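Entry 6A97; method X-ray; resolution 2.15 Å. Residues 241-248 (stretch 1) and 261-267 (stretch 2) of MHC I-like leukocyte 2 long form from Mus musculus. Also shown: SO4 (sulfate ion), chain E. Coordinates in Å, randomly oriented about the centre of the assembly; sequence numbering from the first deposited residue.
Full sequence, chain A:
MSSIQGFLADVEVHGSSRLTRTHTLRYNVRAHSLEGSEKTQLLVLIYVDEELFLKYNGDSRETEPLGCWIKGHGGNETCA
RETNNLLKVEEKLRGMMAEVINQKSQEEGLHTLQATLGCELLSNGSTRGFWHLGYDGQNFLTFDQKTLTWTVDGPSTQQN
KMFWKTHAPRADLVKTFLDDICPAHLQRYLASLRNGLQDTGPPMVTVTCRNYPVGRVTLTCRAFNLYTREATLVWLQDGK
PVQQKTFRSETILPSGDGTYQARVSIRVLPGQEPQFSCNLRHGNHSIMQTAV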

# COMPACT_ATOMS: atom_id res chain seq x y z
N PRO A 241 4.93 -0.38 -11.03
CA PRO A 241 5.09 -1.12 -9.77
C PRO A 241 5.75 -2.48 -9.98
O PRO A 241 5.30 -3.27 -10.81
N VAL A 242 6.83 -2.73 -9.25
CA VAL A 242 7.53 -4.00 -9.36
C VAL A 242 7.36 -4.82 -8.08
O VAL A 242 7.49 -6.04 -8.09
N GLN A 243 7.07 -4.12 -6.99
CA GLN A 243 6.70 -4.77 -5.74
C GLN A 243 5.76 -3.84 -4.98
O GLN A 243 5.99 -2.63 -4.91
N GLN A 244 4.69 -4.41 -4.43
CA GLN A 244 3.67 -3.64 -3.74
C GLN A 244 3.23 -4.37 -2.49
O GLN A 244 3.02 -5.58 -2.51
N LYS A 245 3.10 -3.64 -1.39
CA LYS A 245 2.57 -4.22 -0.16
C LYS A 245 1.62 -3.26 0.54
O LYS A 245 1.93 -2.09 0.74
N THR A 246 0.44 -3.78 0.89
CA THR A 246 -0.52 -3.04 1.69
C THR A 246 -0.45 -3.53 3.13
O THR A 246 -0.62 -4.72 3.40
N PHE A 247 -0.20 -2.61 4.06
CA PHE A 247 -0.07 -2.98 5.46
C PHE A 247 -1.35 -2.66 6.22
O PHE A 247 -1.96 -1.61 6.02
N ARG A 248 -1.76 -3.59 7.08
CA ARG A 248 -2.97 -3.42 7.86
C ARG A 248 -2.70 -3.76 9.33
O ARG A 248 -1.56 -4.02 9.71
N GLN A 261 5.36 1.40 11.69
CA GLN A 261 6.29 1.48 10.59
C GLN A 261 6.10 0.29 9.66
O GLN A 261 5.40 -0.67 9.99
N ALA A 262 6.72 0.38 8.48
CA ALA A 262 6.58 -0.65 7.46
C ALA A 262 7.86 -0.79 6.65
O ALA A 262 8.74 0.08 6.70
N ARG A 263 7.97 -1.87 5.89
CA ARG A 263 9.21 -2.18 5.20
C ARG A 263 8.95 -3.04 3.96
O ARG A 263 8.14 -3.96 4.00
N VAL A 264 9.61 -2.70 2.85
CA VAL A 264 9.58 -3.51 1.64
C VAL A 264 10.95 -3.49 0.99
O VAL A 264 11.55 -2.42 0.82
N SER A 265 11.46 -4.67 0.65
CA SER A 265 12.76 -4.76 -0.01
C SER A 265 12.65 -5.42 -1.38
O SER A 265 11.74 -6.20 -1.64
N ILE A 266 13.60 -5.08 -2.26
CA ILE A 266 13.74 -5.73 -3.56
C ILE A 266 15.22 -5.93 -3.85
O ILE A 266 16.07 -5.27 -3.26
N ARG A 267 15.52 -6.85 -4.77
CA ARG A 267 16.90 -7.05 -5.20
C ARG A 267 17.05 -6.62 -6.65
O ARG A 267 16.25 -7.01 -7.51

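Strand 243-247 and strand 261-267 run antiparallel, their N-to-C directions 164° apart, but their axes come no closer than 8.1 Å. In register, Gln-243 CA lies 7.4 Å from Ile-266 CA, Lys-245 CA 7.3 Å from Val-264 CA and Phe-247 CA 7.3 Å from Ala-262 CA, and no direct hydrogen bond crosses the gap. Side chains make most of the contact, joined by the backbone O of Arg-263; 326 Å² is buried in total. Within the strands, alternation sets which CA-to-CB bonds point inward: those of Gln-243, Lys-245 and Phe-247 do, as do those of Ala-262, Val-264 and Ile-266, whereas Gln-244, Arg-263 and Ser-265 point away. Val-242, at the corner before the strand, also points toward stretch 2.

Phe-247 adopts chi1 m (-61°) with chi2 at 88°, which lays one ring face against Ala-262. The methyl CB of Ala-262 sits 3.6 Å from the Phe-247 ring centroid and 10° off the ring normal, a CH-pi contact. The same orientation turns the ring edge to its neighbours, with Phe-247 CZ 3.4 Å from Arg-263 O and 3.8 Å from Val-264 CG2.

Val-264, chi1 t (-177°), is buried and loses the most area of any residue here, 69 Å². CG2 of Val-264 meets Phe-247 and comes closest to Lys-245 CD (3.6 Å), while CG1 of Val-264 lies 3.6 Å from Gln-243 CG and 4.1 Å from Lys-245 CD. Lys-245 (chi1 m, chi2 and chi3 t) thus applies the aliphatic part of its chain to the contact, and its NZ has no partner within either stretch.

Gln-243 combines chi1 t with chi2 p (61°). Gln-243 CB packs 3.7 Å from Ile-266 CG2, and the bend at chi2 accompanies polar contacts at the amide: Gln-244 N donates to Gln-243 OE1 at 3.0 Å (138°), and Gln-243 NE2 donates to water 1 at 2.7 Å. That water donates to Ser-265 O at 3.0 Å and to sulfate O3 at 2.8 Å, bridging the stretches. Ile-266, chi1 p and chi2 t, extends CD1 to 4.5 Å from CG2 of Val-242 (chi1 m).

Away from the interface, Gln-244 NE2 donates to Thr-246 OG1 at 3.0 Å (170°). The sulfate, probably from the crystallisation liquor, accepts a hydrogen bond through O1 from Arg-267 N at 3.0 Å (165°). Arg-267 NH1 lies 2.8 Å from sulfate S, too close for a non-bonded contact, so the modelled guanidinium-sulfate contact deserves caution; Arg-267 chi2 (134°) and chi3 (-138°) also fall between wells.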

# COMPACT_ATOMS: atom_id res chain seq x y z
CB PRO A 241 3.65 -1.28 -9.27
CG PRO A 241 2.80 -1.17 -10.49
CD PRO A 241 3.52 -0.24 -11.42
CB VAL A 242 9.03 -3.80 -9.66
CG1 VAL A 242 9.21 -3.25 -11.06
CG2 VAL A 242 9.66 -2.88 -8.63
CB GLN A 243 7.93 -5.11 -4.89
CG GLN A 243 7.61 -5.81 -3.57
CD GLN A 243 6.91 -7.15 -3.76
OE1 GLN A 243 5.69 -7.22 -3.92
NE2 GLN A 243 7.69 -8.23 -3.76
CB GLN A 244 2.48 -3.38 -4.68
CG GLN A 244 1.46 -2.36 -4.18
CD GLN A 244 0.52 -2.91 -3.12
OE1 GLN A 244 0.26 -4.12 -3.08
NE2 GLN A 244 0.01 -2.04 -2.26
CB LYS A 245 3.71 -4.61 0.79
CG LYS A 245 4.26 -6.01 0.55
CD LYS A 245 5.60 -6.21 1.24
CE LYS A 245 6.22 -7.54 0.85
NZ LYS A 245 5.86 -8.62 1.81
CB THR A 246 -1.95 -3.21 1.15
OG1 THR A 246 -2.02 -2.67 -0.18
CG2 THR A 246 -2.95 -2.48 2.04
CB PHE A 247 1.13 -2.27 6.09
CG PHE A 247 2.44 -2.62 5.46
CD1 PHE A 247 2.91 -1.91 4.36
CD2 PHE A 247 3.20 -3.67 5.94
CE1 PHE A 247 4.11 -2.23 3.77
CE2 PHE A 247 4.41 -4.00 5.35
CZ PHE A 247 4.87 -3.28 4.26
CB ARG A 248 -4.10 -4.29 7.31
CG ARG A 248 -4.59 -3.85 5.93
CD ARG A 248 -5.69 -4.76 5.41
NE ARG A 248 -6.12 -4.35 4.07
CZ ARG A 248 -5.64 -4.86 2.94
NH1 ARG A 248 -4.70 -5.80 2.98
NH2 ARG A 248 -6.10 -4.44 1.77
CB GLN A 261 7.73 1.57 11.09
CG GLN A 261 8.23 0.35 11.84
CD GLN A 261 9.68 0.52 12.26
OE1 GLN A 261 10.59 0.06 11.57
NE2 GLN A 261 9.89 1.19 13.38
CB ALA A 262 5.40 -0.34 6.56
CB ARG A 263 10.17 -2.90 6.15
CG ARG A 263 11.31 -3.65 5.50
CD ARG A 263 12.18 -4.32 6.55
NE ARG A 263 11.42 -5.26 7.37
CZ ARG A 263 11.84 -5.74 8.53
NH1 ARG A 263 13.01 -5.38 9.03
NH2 ARG A 263 11.07 -6.59 9.21
CB VAL A 264 8.53 -3.02 0.60
CG1 VAL A 264 8.49 -3.96 -0.59
CG2 VAL A 264 7.15 -2.94 1.22
CB SER A 265 13.74 -5.54 0.86
OG SER A 265 14.08 -4.81 2.02
CB ILE A 266 13.12 -4.92 -4.71
CG1 ILE A 266 13.72 -3.51 -4.75
CG2 ILE A 266 11.60 -4.85 -4.58
CD1 ILE A 266 13.24 -2.66 -5.91
CB ARG A 267 17.31 -8.51 -5.02
CG ARG A 267 17.44 -8.92 -3.57
CD ARG A 267 16.76 -10.25 -3.30
NE ARG A 267 16.02 -10.22 -2.05
CZ ARG A 267 14.79 -9.72 -1.92
NH1 ARG A 267 14.16 -9.21 -2.97
NH2 ARG A 267 14.19 -9.73 -0.74
S SO4 E . 12.95 -9.76 -5.49
O1 SO4 E . 13.08 -8.31 -5.59
O2 SO4 E . 12.31 -10.27 -6.69
O3 SO4 E . 12.13 -10.10 -4.33
O4 SO4 E . 14.28 -10.34 -5.34
O HOH W 1 10.32 -8.27 -3.25